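Local structure of allantoicase (Saccharomyces cerevisiae, 1O59) at residues Trp259-Leu264 against His336-Ile341; Ile289-Cys294 against Val310-Lys315; Ile27-Asn32 against Val218-Ser223; Leu210-Asn215 against Arg349-Gly354. The protein hydrolyses allantoate to (S)-ureidoglycolate and urea, a step in the use of purines as a secondary nitrogen source. All blocks are in the same frame, centred on the assembly; numbering follows the deposited sequence.

Contact 1: Trp259-Leu264 against His336-Ile341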
loop_
_atom_site.group_PDB
_atom_site.type_symbol
_atom_site.label_atom_id
_atom_site.label_comp_id
_atom_site.label_asym_id
_atom_site.label_seq_id
_atom_site.Cartn_x
_atom_site.Cartn_y
_atom_site.Cartn_z
ATOM N N TRP A 259 5.253 17.999 -4.166
ATOM C CA TRP A 259 4.170 17.939 -3.225
ATOM C C TRP A 259 3.444 16.618 -3.272
ATOM O O TRP A 259 3.489 15.879 -4.266
ATOM C CB TRP A 259 3.190 19.092 -3.455
ATOM C CG TRP A 259 2.754 19.254 -4.884
ATOM C CD1 TRP A 259 3.251 20.147 -5.822
ATOM C CD2 TRP A 259 1.699 18.539 -5.539
ATOM N NE1 TRP A 259 2.559 20.025 -7.009
ATOM C CE2 TRP A 259 1.607 19.048 -6.873
ATOM C CE3 TRP A 259 0.820 17.512 -5.142
ATOM C CZ2 TRP A 259 0.706 18.544 -7.803
ATOM C CZ3 TRP A 259 -0.079 17.028 -6.051
ATOM C CH2 TRP A 259 -0.136 17.549 -7.381
ATOM N N ALA A 260 2.732 16.378 -2.187
ATOM C CA ALA A 260 1.984 15.168 -1.986
ATOM C C ALA A 260 0.723 15.542 -1.246
ATOM O O ALA A 260 0.791 16.204 -0.220
ATOM C CB ALA A 260 2.815 14.180 -1.169
ATOM N N VAL A 261 -0.427 15.144 -1.789
ATOM C CA VAL A 261 -1.715 15.309 -1.115
ATOM C C VAL A 261 -2.146 14.025 -0.411
ATOM O O VAL A 261 -2.172 12.938 -0.996
ATOM C CB VAL A 261 -2.835 15.727 -2.060
ATOM C CG1 VAL A 261 -4.150 15.822 -1.302
ATOM C CG2 VAL A 261 -2.527 17.069 -2.710
ATOM N N ILE A 262 -2.524 14.184 0.861
ATOM C CA ILE A 262 -2.940 13.055 1.665
ATOM C C ILE A 262 -4.355 13.235 2.183
ATOM O O ILE A 262 -4.658 14.248 2.785
ATOM C CB ILE A 262 -1.914 12.846 2.773
ATOM C CG1 ILE A 262 -0.636 12.265 2.142
ATOM C CG2 ILE A 262 -2.435 11.889 3.854
ATOM C CD1 ILE A 262 0.561 12.989 2.600
ATOM N N GLN A 263 -5.231 12.269 1.892
ATOM C CA GLN A 263 -6.514 12.220 2.549
ATOM C C GLN A 263 -6.326 11.579 3.911
ATOM O O GLN A 263 -5.821 10.463 4.014
ATOM C CB GLN A 263 -7.527 11.417 1.747
ATOM C CG GLN A 263 -8.924 11.475 2.341
ATOM C CD GLN A 263 -10.014 11.146 1.357
ATOM O OE1 GLN A 263 -9.949 11.517 0.215
ATOM N NE2 GLN A 263 -11.023 10.475 1.814
ATOM N N LEU A 264 -6.731 12.310 4.942
ATOM C CA LEU A 264 -6.692 11.854 6.315
ATOM C C LEU A 264 -7.736 10.775 6.535
ATOM O O LEU A 264 -8.721 10.682 5.795
ATOM C CB LEU A 264 -6.968 13.019 7.266
ATOM C CG LEU A 264 -6.034 14.245 7.201
ATOM C CD1 LEU A 264 -6.442 15.317 8.253
ATOM C CD2 LEU A 264 -4.570 13.836 7.376
ATOM N N HIS A 336 -7.907 16.812 4.145
ATOM C CA HIS A 336 -6.695 16.523 3.389
ATOM C C HIS A 336 -5.581 17.412 3.880
ATOM O O HIS A 336 -5.843 18.506 4.397
ATOM C CB HIS A 336 -6.929 16.821 1.914
ATOM C CG HIS A 336 -7.958 15.940 1.289
ATOM N ND1 HIS A 336 -9.293 16.075 1.553
ATOM C CD2 HIS A 336 -7.840 14.877 0.460
ATOM C CE1 HIS A 336 -9.963 15.148 0.889
ATOM N NE2 HIS A 336 -9.102 14.405 0.220
ATOM N N VAL A 337 -4.347 16.928 3.746
ATOM C CA VAL A 337 -3.163 17.753 3.932
ATOM C C VAL A 337 -2.281 17.695 2.681
ATOM O O VAL A 337 -2.289 16.730 1.938
ATOM C CB VAL A 337 -2.349 17.366 5.206
ATOM C CG1 VAL A 337 -3.203 17.510 6.451
ATOM C CG2 VAL A 337 -1.766 15.951 5.122
ATOM N N LYS A 338 -1.539 18.766 2.441
ATOM C CA LYS A 338 -0.601 18.824 1.316
ATOM C C LYS A 338 0.750 19.085 1.922
ATOM O O LYS A 338 0.920 20.030 2.660
ATOM C CB LYS A 338 -1.007 19.936 0.310
ATOM C CG LYS A 338 -0.055 20.144 -0.877
ATOM C CD LYS A 338 -0.715 20.917 -2.106
ATOM C CE LYS A 338 -1.000 22.383 -1.865
ATOM N NZ LYS A 338 -2.098 22.899 -2.743
ATOM N N LEU A 339 1.704 18.216 1.627
ATOM C CA LEU A 339 3.078 18.387 2.073
ATOM C C LEU A 339 3.828 18.870 0.857
ATOM O O LEU A 339 3.699 18.298 -0.203
ATOM C CB LEU A 339 3.659 17.057 2.590
ATOM C CG LEU A 339 5.197 16.980 2.694
ATOM C CD1 LEU A 339 5.763 17.959 3.756
ATOM C CD2 LEU A 339 5.645 15.519 2.982
ATOM N N THR A 340 4.582 19.944 1.017
ATOM C CA THR A 340 5.292 20.569 -0.074
ATOM C C THR A 340 6.734 20.533 0.354
ATOM O O THR A 340 7.051 20.899 1.503
ATOM C CB THR A 340 4.819 22.020 -0.294
ATOM O OG1 THR A 340 3.417 22.073 -0.671
ATOM C CG2 THR A 340 5.545 22.672 -1.476
ATOM N N ILE A 341 7.589 20.019 -0.530
ATOM C CA ILE A 341 9.036 19.950 -0.281
ATOM C C ILE A 341 9.713 20.858 -1.299
ATOM O O ILE A 341 9.257 20.960 -2.457
ATOM C CB ILE A 341 9.583 18.494 -0.321
ATOM C CG1 ILE A 341 9.453 17.833 -1.705
ATOM C CG2 ILE A 341 8.876 17.628 0.726
ATOM C CD1 ILE A 341 9.958 16.393 -1.735
#
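His336 and Gln263 face each other from a non-hydrogen-bonded pair of antiparallel strands, where their backbones run close together. The imidazole and the side-chain amide stand obliquely, their planes 68° apart. CD2 of His336 rests 3.7 Å from CB of Gln263, and His336 NE2 gives a weak, bent bond to Gln263 OE1 at 3.0 Å, an oxygen that also accepts from Lys33 NZ. Chi1 of -64° sets CG of His336 beside its own backbone N; from there the ring reaches the partner strand, and a residue both flat and able to donate suits the place. An alanine here would probably strip the ring from Gln263 CB and CG and leave the amide, without its NE2 donor, freer to turn, though Lys33 would remain. On the other face of the sheet Val337 CG2 packs 3.9 Å from Ile262 CB, while CG1 meets Leu264 CD2, the two side chains crossing at about a right angle; branched residues fill this buried layer. Four backbone bonds join the strands, the straightest (173°) being Ile262 N to Val337 O at 2.8 Å. In their five-stranded antiparallel sheet, strand 218-222 flanks 258-263, strand 288-294 flanks 336-342, and strand 346-354 packs against Ile262 and Leu339.

Contact 2: Ile289-Cys294 against Val310-Lys315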
loop_
_atom_site.group_PDB
_atom_site.type_symbol
_atom_site.label_atom_id
_atom_site.label_comp_id
_atom_site.label_asym_id
_atom_site.label_seq_id
_atom_site.Cartn_x
_atom_site.Cartn_y
_atom_site.Cartn_z
ATOM N N ILE A 289 10.207 22.845 3.897
ATOM C CA ILE A 289 8.877 22.234 3.711
ATOM C C ILE A 289 7.761 23.185 4.153
ATOM O O ILE A 289 7.976 24.107 4.916
ATOM C CB ILE A 289 8.725 20.836 4.456
ATOM C CG1 ILE A 289 8.742 21.002 5.975
ATOM C CG2 ILE A 289 9.784 19.820 4.019
ATOM C CD1 ILE A 289 7.396 21.213 6.595
ATOM N N THR A 290 6.566 22.931 3.641
ATOM C CA THR A 290 5.344 23.495 4.198
ATOM C C THR A 290 4.305 22.381 4.288
ATOM O O THR A 290 4.429 21.374 3.631
ATOM C CB THR A 290 4.768 24.687 3.336
ATOM O OG1 THR A 290 4.392 24.226 2.030
ATOM C CG2 THR A 290 5.783 25.793 3.086
ATOM N N VAL A 291 3.285 22.584 5.102
ATOM C CA VAL A 291 2.170 21.679 5.152
ATOM C C VAL A 291 0.903 22.528 5.133
ATOM O O VAL A 291 0.773 23.437 5.941
ATOM C CB VAL A 291 2.187 20.815 6.420
ATOM C CG1 VAL A 291 1.032 19.813 6.389
ATOM C CG2 VAL A 291 3.541 20.106 6.584
ATOM N N GLU A 292 0.002 22.257 4.189
ATOM C CA GLU A 292 -1.318 22.877 4.164
ATOM C C GLU A 292 -2.356 21.836 4.423
ATOM O O GLU A 292 -2.117 20.646 4.192
ATOM C CB GLU A 292 -1.616 23.482 2.808
ATOM C CG GLU A 292 -0.634 24.574 2.417
ATOM C CD GLU A 292 0.048 24.248 1.112
ATOM O OE1 GLU A 292 -0.462 24.822 0.099
ATOM O OE2 GLU A 292 1.031 23.390 1.124
ATOM N N GLY A 293 -3.502 22.308 4.900
ATOM C CA GLY A 293 -4.692 21.513 5.047
ATOM C C GLY A 293 -5.830 22.079 4.225
ATOM O O GLY A 293 -5.830 23.247 3.844
ATOM N N CYS A 294 -6.810 21.250 3.929
ATOM C CA CYS A 294 -8.002 21.768 3.317
ATOM C C CYS A 294 -9.210 20.897 3.590
ATOM O O CYS A 294 -9.068 19.727 3.901
ATOM C CB CYS A 294 -7.770 21.944 1.824
ATOM S SG CYS A 294 -8.694 20.830 0.791
ATOM N N VAL A 310 -5.281 26.076 3.164
ATOM C CA VAL A 310 -4.851 26.983 4.226
ATOM C C VAL A 310 -3.580 26.445 4.866
ATOM O O VAL A 310 -3.356 25.253 4.877
ATOM C CB VAL A 310 -5.956 27.150 5.330
ATOM C CG1 VAL A 310 -7.252 27.603 4.712
ATOM C CG2 VAL A 310 -6.196 25.850 6.128
ATOM N N GLU A 311 -2.761 27.328 5.416
ATOM C CA GLU A 311 -1.471 26.927 5.950
ATOM C C GLU A 311 -1.589 26.245 7.303
ATOM O O GLU A 311 -2.302 26.739 8.168
ATOM C CB GLU A 311 -0.589 28.152 6.108
ATOM C CG GLU A 311 0.707 27.929 6.886
ATOM C CD GLU A 311 1.591 29.166 6.837
ATOM O OE1 GLU A 311 2.331 29.331 5.832
ATOM O OE2 GLU A 311 1.531 29.982 7.785
ATOM N N LEU A 312 -0.871 25.130 7.483
ATOM C CA LEU A 312 -0.707 24.500 8.803
ATOM C C LEU A 312 0.728 24.645 9.281
ATOM O O LEU A 312 0.961 25.007 10.418
ATOM C CB LEU A 312 -1.081 23.013 8.772
ATOM C CG LEU A 312 -2.495 22.650 8.340
ATOM C CD1 LEU A 312 -2.565 21.174 8.108
ATOM C CD2 LEU A 312 -3.486 23.104 9.363
ATOM N N VAL A 313 1.678 24.326 8.411
ATOM C CA VAL A 313 3.082 24.656 8.631
ATOM C C VAL A 313 3.605 25.561 7.511
ATOM O O VAL A 313 3.479 25.255 6.330
ATOM C CB VAL A 313 3.963 23.402 8.775
ATOM C CG1 VAL A 313 5.409 23.793 9.009
ATOM C CG2 VAL A 313 3.462 22.530 9.924
ATOM N N GLY A 314 4.135 26.711 7.925
ATOM C CA GLY A 314 4.770 27.670 7.045
ATOM C C GLY A 314 6.166 27.226 6.715
ATOM O O GLY A 314 6.628 26.205 7.210
ATOM N N LYS A 315 6.828 27.993 5.851
ATOM C CA LYS A 315 8.118 27.594 5.273
ATOM C C LYS A 315 9.077 27.319 6.415
ATOM O O LYS A 315 9.317 28.197 7.234
ATOM C CB LYS A 315 8.653 28.686 4.337
ATOM C CG LYS A 315 9.854 28.290 3.476
ATOM C CD LYS A 315 10.068 29.315 2.365
ATOM C CE LYS A 315 11.431 29.166 1.668
ATOM N NZ LYS A 315 12.175 30.480 1.485
#
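Val291 O is gripped by two backbone donors, Leu312 N and Val313 N, each 2.8 Å away. This is a classic beta bulge in an antiparallel pair: two residues of 310-315 face one of 289-294, and the register slips by one between Val291 and Glu292. Both donors lie in the plane of the carbonyl, and the N-H of Val313 falls on a lone pair. Val291 N in turn donates to Val313 O, with the donor tilted 21° from that carbonyl plane. Past the bulge the pairing is regular again, Gly293 and Val310 exchanging two bonds, of which Val310 N to Gly293 O is nearly straight at 175°.

At the extra residue, the CB of Leu312 points toward the partner strand. Its CD1 lies over the backbone, 3.5 Å from Gly293 N, and reaches the side chain of Val291 at CG1. Glycine suits position 293 because a CB there would run into that methyl. Leu312 also packs on Val337, Ile271 and Ile274, so an alanine in its place would probably open a gap over Gly293 and between these neighbours. Val313 and Val291, compact and branched as befits a buried layer, cross obliquely with their CB atoms 3.9 Å apart, and Ile289 CD1 extends the apolar patch to Val313 CG1. On the other face of the sheet the carboxylate of Glu292 makes a long, weak ion pair with Lys338 and a weak hydrogen bond with Thr340, while Glu292 CB sits 3.2 Å from Val310 O.

Contact 3: Ile27-Asn32 against Val218-Ser223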
loop_
_atom_site.group_PDB
_atom_site.type_symbol
_atom_site.label_atom_id
_atom_site.label_comp_id
_atom_site.label_asym_id
_atom_site.label_seq_id
_atom_site.Cartn_x
_atom_site.Cartn_y
_atom_site.Cartn_z
ATOM N N ILE A 27 -9.396 4.497 -9.811
ATOM C CA ILE A 27 -10.506 3.788 -9.223
ATOM C C ILE A 27 -10.113 3.268 -7.850
ATOM O O ILE A 27 -10.844 3.411 -6.875
ATOM C CB ILE A 27 -10.947 2.669 -10.193
ATOM C CG1 ILE A 27 -11.730 3.304 -11.360
ATOM C CG2 ILE A 27 -11.759 1.600 -9.473
ATOM C CD1 ILE A 27 -11.431 2.732 -12.674
ATOM N N ILE A 28 -8.932 2.677 -7.792
ATOM C CA ILE A 28 -8.420 2.076 -6.550
ATOM C C ILE A 28 -8.231 3.122 -5.452
ATOM O O ILE A 28 -8.755 2.990 -4.348
ATOM C CB ILE A 28 -7.101 1.302 -6.861
ATOM C CG1 ILE A 28 -7.404 0.102 -7.770
ATOM C CG2 ILE A 28 -6.415 0.854 -5.614
ATOM C CD1 ILE A 28 -8.493 -0.884 -7.224
ATOM N N ILE A 29 -7.544 4.192 -5.805
ATOM C CA ILE A 29 -7.096 5.176 -4.842
ATOM C C ILE A 29 -8.033 6.360 -4.717
ATOM O O ILE A 29 -8.535 6.619 -3.642
ATOM C CB ILE A 29 -5.695 5.645 -5.221
ATOM C CG1 ILE A 29 -4.727 4.470 -5.180
ATOM C CG2 ILE A 29 -5.219 6.719 -4.267
ATOM C CD1 ILE A 29 -3.445 4.705 -5.975
ATOM N N SER A 30 -8.256 7.093 -5.799
ATOM C CA SER A 30 -9.038 8.322 -5.717
ATOM C C SER A 30 -10.469 8.007 -5.353
ATOM O O SER A 30 -11.069 8.711 -4.542
ATOM C CB SER A 30 -9.033 9.133 -7.040
ATOM O OG SER A 30 -7.736 9.244 -7.631
ATOM N N LYS A 31 -11.042 6.971 -5.961
ATOM C CA LYS A 31 -12.456 6.672 -5.715
ATOM C C LYS A 31 -12.639 5.818 -4.472
ATOM O O LYS A 31 -13.477 6.113 -3.628
ATOM C CB LYS A 31 -13.102 5.994 -6.913
ATOM C CG LYS A 31 -13.261 6.913 -8.105
ATOM C CD LYS A 31 -14.233 6.337 -9.139
ATOM C CE LYS A 31 -13.828 6.731 -10.555
ATOM N NZ LYS A 31 -14.967 6.634 -11.506
ATOM N N ASN A 32 -11.855 4.762 -4.344
ATOM C CA ASN A 32 -12.115 3.805 -3.289
ATOM C C ASN A 32 -11.188 3.970 -2.092
ATOM O O ASN A 32 -11.328 3.242 -1.126
ATOM C CB ASN A 32 -12.073 2.363 -3.839
ATOM C CG ASN A 32 -13.247 2.042 -4.758
ATOM O OD1 ASN A 32 -14.330 1.641 -4.309
ATOM N ND2 ASN A 32 -13.033 2.210 -6.049
ATOM N N VAL A 218 -4.722 7.856 3.139
ATOM C CA VAL A 218 -4.325 7.401 1.817
ATOM C C VAL A 218 -3.689 8.569 1.021
ATOM O O VAL A 218 -4.185 9.691 1.029
ATOM C CB VAL A 218 -5.534 6.728 1.075
ATOM C CG1 VAL A 218 -6.545 7.725 0.694
ATOM C CG2 VAL A 218 -5.100 6.003 -0.162
ATOM N N ALA A 219 -2.554 8.294 0.375
ATOM C CA ALA A 219 -1.877 9.269 -0.465
ATOM C C ALA A 219 -2.595 9.331 -1.812
ATOM O O ALA A 219 -2.741 8.325 -2.492
ATOM C CB ALA A 219 -0.414 8.878 -0.652
ATOM N N LEU A 220 -3.031 10.520 -2.187
ATOM C CA LEU A 220 -3.902 10.690 -3.324
ATOM C C LEU A 220 -3.237 11.172 -4.594
ATOM O O LEU A 220 -3.566 10.675 -5.664
ATOM C CB LEU A 220 -5.054 11.654 -2.976
ATOM C CG LEU A 220 -6.166 11.001 -2.155
ATOM C CD1 LEU A 220 -7.300 11.967 -2.041
ATOM C CD2 LEU A 220 -6.651 9.672 -2.757
ATOM N N LYS A 221 -2.370 12.170 -4.492
ATOM C CA LYS A 221 -1.836 12.874 -5.659
ATOM C C LYS A 221 -0.463 13.383 -5.330
ATOM O O LYS A 221 -0.173 13.676 -4.186
ATOM C CB LYS A 221 -2.740 14.038 -6.085
ATOM C CG LYS A 221 -3.924 13.588 -6.937
ATOM C CD LYS A 221 -4.330 14.566 -8.076
ATOM C CE LYS A 221 -5.236 13.820 -9.136
ATOM N NZ LYS A 221 -5.574 14.582 -10.413
ATOM N N TYR A 222 0.385 13.464 -6.343
ATOM C CA TYR A 222 1.782 13.829 -6.139
ATOM C C TYR A 222 2.299 14.538 -7.374
ATOM O O TYR A 222 1.828 14.313 -8.470
ATOM C CB TYR A 222 2.651 12.588 -5.819
ATOM C CG TYR A 222 2.539 11.472 -6.847
ATOM C CD1 TYR A 222 3.321 11.455 -7.988
ATOM C CD2 TYR A 222 1.638 10.445 -6.670
ATOM C CE1 TYR A 222 3.186 10.433 -8.954
ATOM C CE2 TYR A 222 1.521 9.418 -7.591
ATOM C CZ TYR A 222 2.281 9.410 -8.742
ATOM O OH TYR A 222 2.083 8.390 -9.665
ATOM N N SER A 223 3.291 15.386 -7.163
ATOM C CA SER A 223 4.012 16.005 -8.251
ATOM C C SER A 223 4.862 14.963 -9.036
ATOM O O SER A 223 4.779 14.877 -10.239
ATOM C CB SER A 223 4.882 17.124 -7.679
ATOM O OG SER A 223 5.662 16.656 -6.591
#
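A small apolar contact joins the end of helix 21-31 to an edge strand of the second allantoicase repeat, with Ile29 as the helix's main contribution. Its CG2 does the touching, anti to the backbone N and beside the carbonyl carbon. That methyl meets Leu220 CD2 at 3.6 Å and Ala219 O at 3.4 Å, and more loosely it reaches Val218 CG2. The side chains of Ile29 and Leu220 slide past each other in opposite directions, and CD2 of Leu220 also lies 3.7 Å from Ile29 O and packs on Ser30 CA. No hydrogen bond crosses between the segments, and the axes of 27-31 and 218-222 stand 95° apart.

The strand carries a classic beta bulge here, in which Leu220 and Lys221 both face Val261 of the neighbouring strand. Leucine suits this place because its long branched end can reach the helix, while the lysine next to it is exposed. On the helix side the last turn is a wider pi-type one. Asn32 folds back and its ND2 bonds to Ile27 O at 2.6 Å, approaching from above the carbonyl plane, while that oxygen also takes a weak bond from Asn32 N. Asparagine thus gives the end of the helix a donor besides its backbone N-H. Ile28 turns instead to Ile108 and Val164, in strands 105-113 and 160-164.

Contact 4: Leu210-Asn215 against Arg349-Gly354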
loop_
_atom_site.group_PDB
_atom_site.type_symbol
_atom_site.label_atom_id
_atom_site.label_comp_id
_atom_site.label_asym_id
_atom_site.label_seq_id
_atom_site.Cartn_x
_atom_site.Cartn_y
_atom_site.Cartn_z
ATOM N N LEU A 210 -3.895 10.936 12.264
ATOM C CA LEU A 210 -4.926 11.047 11.261
ATOM C C LEU A 210 -4.386 10.724 9.891
ATOM O O LEU A 210 -5.155 10.409 8.996
ATOM C CB LEU A 210 -5.517 12.465 11.253
ATOM C CG LEU A 210 -6.199 12.867 12.562
ATOM C CD1 LEU A 210 -6.486 14.342 12.584
ATOM C CD2 LEU A 210 -7.475 12.045 12.796
ATOM N N ALA A 211 -3.068 10.803 9.735
ATOM C CA ALA A 211 -2.415 10.525 8.459
ATOM C C ALA A 211 -1.837 9.115 8.340
ATOM O O ALA A 211 -1.237 8.764 7.317
ATOM C CB ALA A 211 -1.329 11.543 8.240
ATOM N N TYR A 212 -2.015 8.294 9.364
ATOM C CA TYR A 212 -1.476 6.931 9.342
ATOM C C TYR A 212 -2.312 5.998 8.455
ATOM O O TYR A 212 -3.548 6.039 8.467
ATOM C CB TYR A 212 -1.471 6.404 10.779
ATOM C CG TYR A 212 -0.714 5.155 11.086
ATOM C CD1 TYR A 212 0.512 4.874 10.491
ATOM C CD2 TYR A 212 -1.194 4.276 12.061
ATOM C CE1 TYR A 212 1.234 3.727 10.860
ATOM C CE2 TYR A 212 -0.501 3.144 12.421
ATOM C CZ TYR A 212 0.720 2.877 11.828
ATOM O OH TYR A 212 1.393 1.731 12.180
ATOM N N VAL A 213 -1.635 5.110 7.750
ATOM C CA VAL A 213 -2.295 4.239 6.832
ATOM C C VAL A 213 -3.301 3.317 7.529
ATOM O O VAL A 213 -4.388 3.040 6.971
ATOM C CB VAL A 213 -1.277 3.425 5.940
ATOM C CG1 VAL A 213 -0.419 2.447 6.745
ATOM C CG2 VAL A 213 -2.040 2.678 4.819
ATOM N N CYS A 214 -2.953 2.858 8.730
ATOM C CA CYS A 214 -3.831 1.985 9.484
ATOM C C CYS A 214 -5.035 2.699 10.058
ATOM O O CYS A 214 -5.921 2.059 10.603
ATOM C CB CYS A 214 -3.100 1.362 10.656
ATOM S SG CYS A 214 -1.629 0.452 10.189
ATOM N N ASN A 215 -5.049 4.019 9.960
ATOM C CA ASN A 215 -6.203 4.773 10.379
ATOM C C ASN A 215 -7.070 5.243 9.210
ATOM O O ASN A 215 -7.935 6.067 9.383
ATOM C CB ASN A 215 -5.756 5.959 11.258
ATOM C CG ASN A 215 -5.296 5.524 12.633
ATOM O OD1 ASN A 215 -5.749 4.504 13.148
ATOM N ND2 ASN A 215 -4.400 6.302 13.235
ATOM N N ARG A 349 8.408 10.054 6.291
ATOM C CA ARG A 349 7.067 9.989 6.833
ATOM C C ARG A 349 6.500 11.348 7.104
ATOM O O ARG A 349 7.243 12.335 7.295
ATOM C CB ARG A 349 7.050 9.216 8.143
ATOM C CG ARG A 349 7.567 7.779 8.058
ATOM C CD ARG A 349 6.644 6.786 7.380
ATOM N NE ARG A 349 7.230 5.459 7.480
ATOM C CZ ARG A 349 7.944 4.867 6.556
ATOM N NH1 ARG A 349 8.189 5.434 5.400
ATOM N NH2 ARG A 349 8.469 3.696 6.809
ATOM N N ILE A 350 5.165 11.392 7.093
ATOM C CA ILE A 350 4.420 12.490 7.710
ATOM C C ILE A 350 3.334 11.977 8.672
ATOM O O ILE A 350 2.623 10.990 8.420
ATOM C CB ILE A 350 3.864 13.505 6.659
ATOM C CG1 ILE A 350 3.261 14.722 7.395
ATOM C CG2 ILE A 350 2.819 12.871 5.725
ATOM C CD1 ILE A 350 2.923 15.872 6.482
ATOM N N ARG A 351 3.277 12.640 9.817
ATOM C CA ARG A 351 2.396 12.249 10.896
ATOM C C ARG A 351 1.615 13.468 11.209
ATOM O O ARG A 351 2.196 14.535 11.311
ATOM C CB ARG A 351 3.156 11.818 12.164
ATOM C CG ARG A 351 4.321 10.908 11.934
ATOM C CD ARG A 351 3.954 9.666 11.194
ATOM N NE ARG A 351 4.947 8.632 11.333
ATOM C CZ ARG A 351 4.888 7.449 10.747
ATOM N NH1 ARG A 351 3.865 7.142 9.950
ATOM N NH2 ARG A 351 5.865 6.566 10.968
ATOM N N VAL A 352 0.311 13.302 11.358
ATOM C CA VAL A 352 -0.592 14.384 11.701
ATOM C C VAL A 352 -1.393 13.931 12.903
ATOM O O VAL A 352 -2.433 13.264 12.775
ATOM C CB VAL A 352 -1.525 14.728 10.524
ATOM C CG1 VAL A 352 -2.408 15.885 10.867
ATOM C CG2 VAL A 352 -0.695 15.039 9.266
ATOM N N TRP A 353 -0.889 14.283 14.077
ATOM C CA TRP A 353 -1.547 13.922 15.321
ATOM C C TRP A 353 -2.646 14.914 15.733
ATOM O O TRP A 353 -2.435 16.115 15.785
ATOM C CB TRP A 353 -0.531 13.803 16.428
ATOM C CG TRP A 353 0.334 12.588 16.324
ATOM C CD1 TRP A 353 1.555 12.507 15.760
ATOM C CD2 TRP A 353 0.051 11.289 16.861
ATOM N NE1 TRP A 353 2.053 11.233 15.883
ATOM C CE2 TRP A 353 1.151 10.471 16.578
ATOM C CE3 TRP A 353 -1.022 10.741 17.554
ATOM C CZ2 TRP A 353 1.201 9.138 16.943
ATOM C CZ3 TRP A 353 -0.974 9.414 17.914
ATOM C CH2 TRP A 353 0.133 8.632 17.617
ATOM N N GLY A 354 -3.814 14.364 16.034
ATOM C CA GLY A 354 -4.987 15.134 16.370
ATOM C C GLY A 354 -6.167 14.202 16.519
ATOM O O GLY A 354 -6.004 13.006 16.721
#
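Leu210 N donates to Val352 O at 2.8 Å, the one hydrogen bond between loop 210-215 and strand 349-354. Beside it Ala211 CB presses on Val352 CG2 at 3.7 Å; a small residue lets the loop lie close to a branched one. The leucine continues past the bond, its CD1 settling 4.0 Å from Gly354 C, where the strand offers bare backbone. At the other end of the contact Tyr212 and Arg351 lie side by side and point the same way, with ring and guanidinium planes 82° apart and Tyr212 CD1 4.1 Å from Arg351 NH1.

The second shell fixes these groups. Arg351 NH1 bonds to Leu235 O, and CG of Arg349 lies over one face of the guanidinium, toward its rim. Asp209, just ahead of the loop, accepts through OD1 from both Ala211 N and Val352 N, clamping loop to strand, and Leu210 makes a further backbone bond with Gly265. Tyr212 rests on Pro236 and has Asn215 ND2 at its ring edge. The loop is thus held by backbone bonds, apolar packing and the carboxylate of Asp209, while the dipole of the Leu235 carbonyl is likely to steady the positive charge of Arg351.

How the contacts relate
Contacts 1 and 2 and the strand of contact 3 share one five-stranded antiparallel sheet of the second allantoicase repeat, in the order 218-222, 258-263, 336-342, 288-294, 309-317. The centre of contact 1 is about 9 Å from that of contact 2 and about 11 Å from that of contact 3; contacts 2 and 3, at opposite edges, have centres about 20 Å apart and do not touch. Contact 4 joins a loop to strand 346-354 of the facing sheet, whose Ile350 packs against residues of contacts 1 and 2. Along the chain contact 2 nests inside contact 1, and contact 1 inside contact 4, while contacts 3 and 4 interleave. Only segment 27-32 lies near the N-terminus, so contact 3 ties helix 21-31 to this C-terminal beta sandwich.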